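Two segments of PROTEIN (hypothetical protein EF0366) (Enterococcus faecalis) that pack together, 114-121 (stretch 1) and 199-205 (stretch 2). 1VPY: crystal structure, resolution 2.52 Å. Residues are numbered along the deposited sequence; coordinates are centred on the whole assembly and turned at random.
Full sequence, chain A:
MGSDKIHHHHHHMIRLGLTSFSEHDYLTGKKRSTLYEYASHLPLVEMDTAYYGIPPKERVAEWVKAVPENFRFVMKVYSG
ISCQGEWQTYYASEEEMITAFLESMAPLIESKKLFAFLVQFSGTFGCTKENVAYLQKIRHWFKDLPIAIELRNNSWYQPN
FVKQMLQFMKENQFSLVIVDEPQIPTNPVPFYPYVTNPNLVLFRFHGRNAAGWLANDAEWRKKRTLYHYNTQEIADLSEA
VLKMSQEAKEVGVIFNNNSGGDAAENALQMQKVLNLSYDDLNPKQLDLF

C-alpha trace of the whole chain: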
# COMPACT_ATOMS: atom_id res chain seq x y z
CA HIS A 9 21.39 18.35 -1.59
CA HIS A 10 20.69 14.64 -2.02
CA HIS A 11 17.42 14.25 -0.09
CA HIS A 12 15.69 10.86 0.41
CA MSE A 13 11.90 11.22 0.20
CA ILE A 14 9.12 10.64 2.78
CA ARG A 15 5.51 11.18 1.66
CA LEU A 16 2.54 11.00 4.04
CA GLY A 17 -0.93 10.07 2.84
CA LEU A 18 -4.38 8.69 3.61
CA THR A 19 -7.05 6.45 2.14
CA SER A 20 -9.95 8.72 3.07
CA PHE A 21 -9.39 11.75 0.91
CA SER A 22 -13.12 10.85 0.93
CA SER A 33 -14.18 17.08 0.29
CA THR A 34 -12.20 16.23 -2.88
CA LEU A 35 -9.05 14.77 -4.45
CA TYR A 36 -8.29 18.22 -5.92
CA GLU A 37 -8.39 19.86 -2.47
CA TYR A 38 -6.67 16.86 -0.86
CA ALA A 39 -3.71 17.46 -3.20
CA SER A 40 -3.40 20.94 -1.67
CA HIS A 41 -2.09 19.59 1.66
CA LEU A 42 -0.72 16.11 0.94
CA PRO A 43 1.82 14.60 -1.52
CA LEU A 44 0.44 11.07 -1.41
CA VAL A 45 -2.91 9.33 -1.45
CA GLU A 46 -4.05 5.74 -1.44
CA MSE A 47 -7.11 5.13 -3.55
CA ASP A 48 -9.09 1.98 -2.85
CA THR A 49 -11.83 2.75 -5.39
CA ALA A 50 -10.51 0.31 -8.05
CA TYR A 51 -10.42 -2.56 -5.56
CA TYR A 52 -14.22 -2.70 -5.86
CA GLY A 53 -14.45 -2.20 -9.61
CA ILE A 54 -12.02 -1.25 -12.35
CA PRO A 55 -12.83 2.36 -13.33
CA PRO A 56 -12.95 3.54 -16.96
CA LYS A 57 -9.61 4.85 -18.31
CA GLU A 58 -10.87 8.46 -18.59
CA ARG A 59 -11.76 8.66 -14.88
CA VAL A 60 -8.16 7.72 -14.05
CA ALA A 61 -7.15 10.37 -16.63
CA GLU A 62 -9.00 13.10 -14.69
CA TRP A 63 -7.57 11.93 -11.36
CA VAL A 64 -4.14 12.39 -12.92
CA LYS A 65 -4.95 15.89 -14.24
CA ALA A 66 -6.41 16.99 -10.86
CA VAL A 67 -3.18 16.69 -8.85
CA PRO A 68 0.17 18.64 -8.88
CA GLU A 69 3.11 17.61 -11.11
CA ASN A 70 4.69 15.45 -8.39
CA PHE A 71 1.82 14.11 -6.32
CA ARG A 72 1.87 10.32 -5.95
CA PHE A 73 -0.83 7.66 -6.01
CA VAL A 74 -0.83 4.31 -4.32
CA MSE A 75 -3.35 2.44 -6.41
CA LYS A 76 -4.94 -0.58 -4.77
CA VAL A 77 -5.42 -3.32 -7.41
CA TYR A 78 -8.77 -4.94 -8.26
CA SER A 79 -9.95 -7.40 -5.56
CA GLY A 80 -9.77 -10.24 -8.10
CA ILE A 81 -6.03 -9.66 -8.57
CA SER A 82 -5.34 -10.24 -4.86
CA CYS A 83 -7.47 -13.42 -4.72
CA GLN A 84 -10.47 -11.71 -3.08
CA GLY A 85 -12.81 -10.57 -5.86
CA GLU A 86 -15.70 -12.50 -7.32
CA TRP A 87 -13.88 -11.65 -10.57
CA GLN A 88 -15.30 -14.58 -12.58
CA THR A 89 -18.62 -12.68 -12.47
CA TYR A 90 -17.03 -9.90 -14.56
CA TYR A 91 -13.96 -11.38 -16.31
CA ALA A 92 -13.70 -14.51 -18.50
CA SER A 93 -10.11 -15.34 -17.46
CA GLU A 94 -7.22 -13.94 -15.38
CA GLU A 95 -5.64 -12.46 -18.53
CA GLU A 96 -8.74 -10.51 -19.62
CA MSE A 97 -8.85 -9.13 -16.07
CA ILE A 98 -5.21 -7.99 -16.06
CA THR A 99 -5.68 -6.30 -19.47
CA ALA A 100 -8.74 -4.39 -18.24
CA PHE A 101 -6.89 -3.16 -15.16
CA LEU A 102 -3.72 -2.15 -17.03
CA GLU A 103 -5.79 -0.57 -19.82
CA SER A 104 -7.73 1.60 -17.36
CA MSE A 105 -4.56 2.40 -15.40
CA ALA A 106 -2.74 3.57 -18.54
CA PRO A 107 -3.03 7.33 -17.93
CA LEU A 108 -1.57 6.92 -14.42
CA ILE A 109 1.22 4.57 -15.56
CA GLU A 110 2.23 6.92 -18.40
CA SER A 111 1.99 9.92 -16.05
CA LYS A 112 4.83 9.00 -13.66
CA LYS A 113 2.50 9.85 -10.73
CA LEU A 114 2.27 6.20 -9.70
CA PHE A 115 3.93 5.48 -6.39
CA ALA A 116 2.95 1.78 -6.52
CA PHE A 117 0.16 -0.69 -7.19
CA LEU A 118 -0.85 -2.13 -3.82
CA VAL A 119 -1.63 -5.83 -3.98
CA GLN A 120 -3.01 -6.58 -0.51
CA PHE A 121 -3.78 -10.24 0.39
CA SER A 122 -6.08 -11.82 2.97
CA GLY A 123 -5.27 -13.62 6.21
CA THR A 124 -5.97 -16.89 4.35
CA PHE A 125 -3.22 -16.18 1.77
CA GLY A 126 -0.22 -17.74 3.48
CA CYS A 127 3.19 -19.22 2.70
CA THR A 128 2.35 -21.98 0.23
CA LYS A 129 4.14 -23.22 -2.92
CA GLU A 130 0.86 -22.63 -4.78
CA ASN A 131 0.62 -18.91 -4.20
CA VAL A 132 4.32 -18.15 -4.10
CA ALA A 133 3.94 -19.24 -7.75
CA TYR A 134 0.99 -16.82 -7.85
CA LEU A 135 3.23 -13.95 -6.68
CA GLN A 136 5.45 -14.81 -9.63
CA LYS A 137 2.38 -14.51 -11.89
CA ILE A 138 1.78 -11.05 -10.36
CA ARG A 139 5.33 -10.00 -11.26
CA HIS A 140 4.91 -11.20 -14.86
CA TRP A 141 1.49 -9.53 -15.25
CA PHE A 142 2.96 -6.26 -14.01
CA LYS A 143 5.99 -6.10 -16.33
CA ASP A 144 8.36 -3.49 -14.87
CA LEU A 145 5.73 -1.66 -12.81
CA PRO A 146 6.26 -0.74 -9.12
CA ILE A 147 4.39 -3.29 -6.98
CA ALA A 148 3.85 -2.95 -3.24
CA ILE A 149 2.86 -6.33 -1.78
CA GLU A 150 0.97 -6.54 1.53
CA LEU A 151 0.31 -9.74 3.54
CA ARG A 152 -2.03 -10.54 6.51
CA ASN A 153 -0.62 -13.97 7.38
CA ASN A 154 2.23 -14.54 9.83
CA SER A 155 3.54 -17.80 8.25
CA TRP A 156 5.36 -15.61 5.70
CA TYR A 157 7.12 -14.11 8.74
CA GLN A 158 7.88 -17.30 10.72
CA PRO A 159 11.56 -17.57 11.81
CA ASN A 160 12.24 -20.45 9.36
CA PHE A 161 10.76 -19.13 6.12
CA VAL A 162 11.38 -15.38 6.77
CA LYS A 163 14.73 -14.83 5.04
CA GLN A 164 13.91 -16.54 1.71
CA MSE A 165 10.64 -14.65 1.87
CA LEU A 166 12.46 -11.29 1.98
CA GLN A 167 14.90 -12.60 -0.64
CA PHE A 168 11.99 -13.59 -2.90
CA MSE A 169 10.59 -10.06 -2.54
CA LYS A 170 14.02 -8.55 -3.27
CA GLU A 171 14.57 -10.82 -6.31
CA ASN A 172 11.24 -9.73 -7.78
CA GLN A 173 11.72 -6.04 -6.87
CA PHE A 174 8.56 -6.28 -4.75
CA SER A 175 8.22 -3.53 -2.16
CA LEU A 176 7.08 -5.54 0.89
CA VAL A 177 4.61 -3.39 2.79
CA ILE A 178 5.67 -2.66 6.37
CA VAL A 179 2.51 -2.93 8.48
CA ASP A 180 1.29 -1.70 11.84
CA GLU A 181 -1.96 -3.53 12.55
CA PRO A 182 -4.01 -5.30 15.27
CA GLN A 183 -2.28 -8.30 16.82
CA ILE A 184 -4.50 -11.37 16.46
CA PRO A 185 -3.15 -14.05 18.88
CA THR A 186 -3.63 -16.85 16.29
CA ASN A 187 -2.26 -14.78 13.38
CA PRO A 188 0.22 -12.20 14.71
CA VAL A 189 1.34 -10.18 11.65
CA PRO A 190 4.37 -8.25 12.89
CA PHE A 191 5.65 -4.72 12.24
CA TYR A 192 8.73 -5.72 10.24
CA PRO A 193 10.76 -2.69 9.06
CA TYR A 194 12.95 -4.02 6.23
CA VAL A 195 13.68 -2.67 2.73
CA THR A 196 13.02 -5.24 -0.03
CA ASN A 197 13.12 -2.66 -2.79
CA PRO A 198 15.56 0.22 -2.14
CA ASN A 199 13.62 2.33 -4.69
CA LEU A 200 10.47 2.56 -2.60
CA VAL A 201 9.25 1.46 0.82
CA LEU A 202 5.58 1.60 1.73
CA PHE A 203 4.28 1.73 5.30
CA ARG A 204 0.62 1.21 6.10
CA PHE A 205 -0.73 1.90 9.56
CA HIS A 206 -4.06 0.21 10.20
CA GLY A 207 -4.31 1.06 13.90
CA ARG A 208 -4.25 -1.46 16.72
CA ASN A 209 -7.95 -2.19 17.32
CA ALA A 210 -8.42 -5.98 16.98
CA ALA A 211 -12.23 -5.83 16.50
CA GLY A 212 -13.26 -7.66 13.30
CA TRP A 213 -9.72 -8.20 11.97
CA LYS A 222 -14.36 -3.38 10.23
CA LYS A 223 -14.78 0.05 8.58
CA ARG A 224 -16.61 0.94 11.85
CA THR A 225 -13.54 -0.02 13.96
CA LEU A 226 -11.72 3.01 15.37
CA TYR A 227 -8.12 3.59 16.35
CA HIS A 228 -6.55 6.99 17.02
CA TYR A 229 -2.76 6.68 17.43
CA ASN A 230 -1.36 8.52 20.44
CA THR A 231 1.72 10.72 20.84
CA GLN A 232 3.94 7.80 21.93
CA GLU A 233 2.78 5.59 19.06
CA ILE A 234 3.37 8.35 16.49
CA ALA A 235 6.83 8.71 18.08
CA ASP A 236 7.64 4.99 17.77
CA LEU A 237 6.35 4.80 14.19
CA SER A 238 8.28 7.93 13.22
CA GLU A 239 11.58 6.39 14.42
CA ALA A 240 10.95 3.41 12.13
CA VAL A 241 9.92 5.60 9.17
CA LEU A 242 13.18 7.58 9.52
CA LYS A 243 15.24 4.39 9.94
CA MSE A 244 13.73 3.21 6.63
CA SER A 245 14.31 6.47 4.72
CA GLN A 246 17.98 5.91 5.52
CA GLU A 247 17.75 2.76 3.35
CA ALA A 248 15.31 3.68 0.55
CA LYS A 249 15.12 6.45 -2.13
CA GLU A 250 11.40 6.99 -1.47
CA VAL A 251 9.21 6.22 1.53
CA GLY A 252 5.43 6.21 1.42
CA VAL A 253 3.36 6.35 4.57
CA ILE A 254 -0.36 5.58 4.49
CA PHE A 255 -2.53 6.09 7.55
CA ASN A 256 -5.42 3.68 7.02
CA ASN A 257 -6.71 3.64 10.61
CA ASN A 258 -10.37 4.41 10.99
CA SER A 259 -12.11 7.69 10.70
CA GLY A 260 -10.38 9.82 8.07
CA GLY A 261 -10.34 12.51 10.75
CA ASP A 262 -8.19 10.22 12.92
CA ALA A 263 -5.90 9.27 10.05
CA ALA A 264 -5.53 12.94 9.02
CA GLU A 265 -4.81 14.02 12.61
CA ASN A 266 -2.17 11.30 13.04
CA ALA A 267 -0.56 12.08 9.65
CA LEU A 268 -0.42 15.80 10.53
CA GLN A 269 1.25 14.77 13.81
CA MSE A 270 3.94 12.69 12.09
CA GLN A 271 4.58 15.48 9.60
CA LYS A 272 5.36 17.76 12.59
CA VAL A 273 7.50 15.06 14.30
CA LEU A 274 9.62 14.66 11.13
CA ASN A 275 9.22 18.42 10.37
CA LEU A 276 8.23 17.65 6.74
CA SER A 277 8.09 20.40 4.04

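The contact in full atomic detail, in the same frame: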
# COMPACT_ATOMS: atom_id res chain seq x y z
N LEU A 114 2.52 7.44 -10.42
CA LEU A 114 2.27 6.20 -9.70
C LEU A 114 3.37 5.97 -8.68
O LEU A 114 4.54 5.86 -9.04
CB LEU A 114 2.18 5.03 -10.67
CG LEU A 114 2.14 3.60 -10.12
CD1 LEU A 114 0.85 3.32 -9.37
CD2 LEU A 114 2.33 2.61 -11.25
N PHE A 115 3.00 5.93 -7.40
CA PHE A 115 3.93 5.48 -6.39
C PHE A 115 4.07 3.94 -6.45
O PHE A 115 5.18 3.42 -6.61
CB PHE A 115 3.52 5.97 -5.00
CG PHE A 115 4.54 5.70 -3.94
CD1 PHE A 115 5.63 6.54 -3.78
CD2 PHE A 115 4.41 4.61 -3.10
CE1 PHE A 115 6.58 6.30 -2.80
CE2 PHE A 115 5.36 4.36 -2.11
CZ PHE A 115 6.45 5.21 -1.97
N ALA A 116 2.95 3.23 -6.37
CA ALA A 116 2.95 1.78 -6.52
C ALA A 116 1.54 1.24 -6.66
O ALA A 116 0.59 1.88 -6.21
CB ALA A 116 3.65 1.12 -5.34
N PHE A 117 1.39 0.08 -7.31
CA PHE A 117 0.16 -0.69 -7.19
C PHE A 117 0.21 -1.50 -5.90
O PHE A 117 1.18 -2.23 -5.67
CB PHE A 117 -0.05 -1.63 -8.38
CG PHE A 117 -0.39 -0.92 -9.65
CD1 PHE A 117 -1.57 -0.20 -9.76
CD2 PHE A 117 0.47 -0.97 -10.74
CE1 PHE A 117 -1.89 0.47 -10.94
CE2 PHE A 117 0.17 -0.31 -11.92
CZ PHE A 117 -1.01 0.42 -12.02
N LEU A 118 -0.80 -1.35 -5.05
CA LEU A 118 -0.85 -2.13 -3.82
C LEU A 118 -1.65 -3.40 -4.05
O LEU A 118 -2.83 -3.35 -4.37
CB LEU A 118 -1.41 -1.33 -2.63
CG LEU A 118 -1.83 -2.12 -1.38
CD1 LEU A 118 -0.66 -2.77 -0.65
CD2 LEU A 118 -2.64 -1.25 -0.45
N VAL A 119 -0.97 -4.53 -3.92
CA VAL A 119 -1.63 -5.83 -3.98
C VAL A 119 -1.66 -6.34 -2.54
O VAL A 119 -0.63 -6.75 -1.99
CB VAL A 119 -0.90 -6.81 -4.91
CG1 VAL A 119 -1.69 -8.10 -5.07
CG2 VAL A 119 -0.65 -6.18 -6.28
N GLN A 120 -2.84 -6.29 -1.93
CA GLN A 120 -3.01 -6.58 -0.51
C GLN A 120 -3.81 -7.88 -0.32
O GLN A 120 -4.98 -7.95 -0.71
CB GLN A 120 -3.69 -5.38 0.16
CG GLN A 120 -3.95 -5.52 1.65
CD GLN A 120 -5.30 -6.13 1.94
OE1 GLN A 120 -6.34 -5.59 1.55
NE2 GLN A 120 -5.29 -7.27 2.61
N PHE A 121 -3.18 -8.90 0.26
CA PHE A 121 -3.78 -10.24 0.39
C PHE A 121 -4.48 -10.47 1.73
O PHE A 121 -4.24 -9.78 2.70
CB PHE A 121 -2.74 -11.34 0.17
CG PHE A 121 -2.20 -11.37 -1.23
CD1 PHE A 121 -2.85 -12.08 -2.23
CD2 PHE A 121 -1.04 -10.68 -1.55
CE1 PHE A 121 -2.36 -12.11 -3.53
CE2 PHE A 121 -0.54 -10.70 -2.85
CZ PHE A 121 -1.20 -11.42 -3.84
N ASN A 199 14.16 1.23 -3.88
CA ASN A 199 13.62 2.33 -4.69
C ASN A 199 12.35 2.90 -4.12
O ASN A 199 11.96 4.02 -4.48
CB ASN A 199 13.38 1.90 -6.13
CG ASN A 199 14.65 1.79 -6.93
OD1 ASN A 199 15.38 2.77 -7.10
ND2 ASN A 199 14.92 0.60 -7.44
N LEU A 200 11.70 2.13 -3.25
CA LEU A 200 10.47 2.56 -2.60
C LEU A 200 10.04 1.61 -1.49
O LEU A 200 9.94 0.39 -1.69
CB LEU A 200 9.33 2.77 -3.61
CG LEU A 200 8.62 1.59 -4.29
CD1 LEU A 200 7.26 2.06 -4.75
CD2 LEU A 200 9.43 1.02 -5.46
N VAL A 201 9.81 2.18 -0.32
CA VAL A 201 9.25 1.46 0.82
C VAL A 201 7.88 2.04 1.10
O VAL A 201 7.70 3.27 1.09
CB VAL A 201 10.14 1.60 2.06
CG1 VAL A 201 9.41 1.17 3.33
CG2 VAL A 201 11.38 0.77 1.89
N LEU A 202 6.90 1.17 1.33
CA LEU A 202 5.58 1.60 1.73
C LEU A 202 5.23 1.07 3.12
O LEU A 202 5.32 -0.14 3.38
CB LEU A 202 4.52 1.18 0.70
CG LEU A 202 3.06 1.61 0.95
CD1 LEU A 202 2.90 3.13 0.89
CD2 LEU A 202 2.13 0.94 -0.03
N PHE A 203 4.85 2.01 3.98
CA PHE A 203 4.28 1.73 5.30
C PHE A 203 2.78 1.86 5.20
O PHE A 203 2.28 2.73 4.49
CB PHE A 203 4.74 2.78 6.30
CG PHE A 203 6.12 2.57 6.83
CD1 PHE A 203 6.33 1.75 7.95
CD2 PHE A 203 7.21 3.20 6.24
CE1 PHE A 203 7.60 1.55 8.45
CE2 PHE A 203 8.49 3.01 6.74
CZ PHE A 203 8.68 2.19 7.85
N ARG A 204 2.05 1.02 5.93
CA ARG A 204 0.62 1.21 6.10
C ARG A 204 0.25 0.97 7.55
O ARG A 204 0.51 -0.12 8.11
CB ARG A 204 -0.20 0.29 5.18
CG ARG A 204 -0.10 0.63 3.70
CD ARG A 204 -1.00 -0.28 2.87
NE ARG A 204 -2.35 0.24 2.77
CZ ARG A 204 -3.46 -0.49 2.82
NH1 ARG A 204 -3.41 -1.81 3.00
NH2 ARG A 204 -4.63 0.10 2.71
N PHE A 205 -0.34 1.99 8.17
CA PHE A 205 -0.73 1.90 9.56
C PHE A 205 -2.24 1.72 9.62
O PHE A 205 -3.00 2.60 9.20
CB PHE A 205 -0.30 3.14 10.33
CG PHE A 205 1.16 3.49 10.18
CD1 PHE A 205 2.14 2.50 10.21
CD2 PHE A 205 1.56 4.81 10.03
CE1 PHE A 205 3.49 2.82 10.06
CE2 PHE A 205 2.90 5.15 9.89
CZ PHE A 205 3.87 4.15 9.91
O HOH W 1 -5.92 -3.01 3.28

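Strands that share no backbone hydrogen bonds can still be held together by the side chains between them, and this pair from EF0366 is a compact example. Strand 114-120 and strand 201-205 approach to 8.9 Å between axes, with 61° between their N-to-C directions. No hydrogen bond joins the two stretches directly, so cohesion rests on side chains filling the gap, with one water helping at one end.

Along stretch 2, Asn199 stays out of reach, and the contact begins at Leu200. Its CA-to-CB bond points toward stretch 1, and its CD1 methyl lies over one face of the Phe115 ring, 4.2 Å from the centroid and 20° off the ring normal, a CH-pi contact in which a weakly polarised methyl meets the pi cloud. The same CD1 lies 3.8 Å from Ala116 CB and only 3.1 Å from Phe115 O, a tight fit of methyl against carbonyl.

Val201 points away, as alternation in a strand predicts, and contributes backbone instead: its O sits 3.8 Å from Phe115 CZ, at the ring edge. Leu202 turns inward again, bringing CD1 to 4.1 Å from Phe115 CE2. Phe115 thus meets three successive residues, although its own CA-to-CB bond runs sideways; the t rotamer carries the ring end nearer to stretch 2.

Phe203 is out of reach, and at Arg204 the chemistry changes. The flat guanidinium offers one face to Leu118, whose CD2 is 3.5 Å from Arg204 CZ, so apolar packing covers the face while the N-H groups remain free to bond in the plane. Arg204 NH1 donates to water 1 at 2.8 Å, and that water donates a weak hydrogen bond to Gln120 OE1 at 3.1 Å, bridging the stretches. Phe205 lies beyond reach, ending the contact.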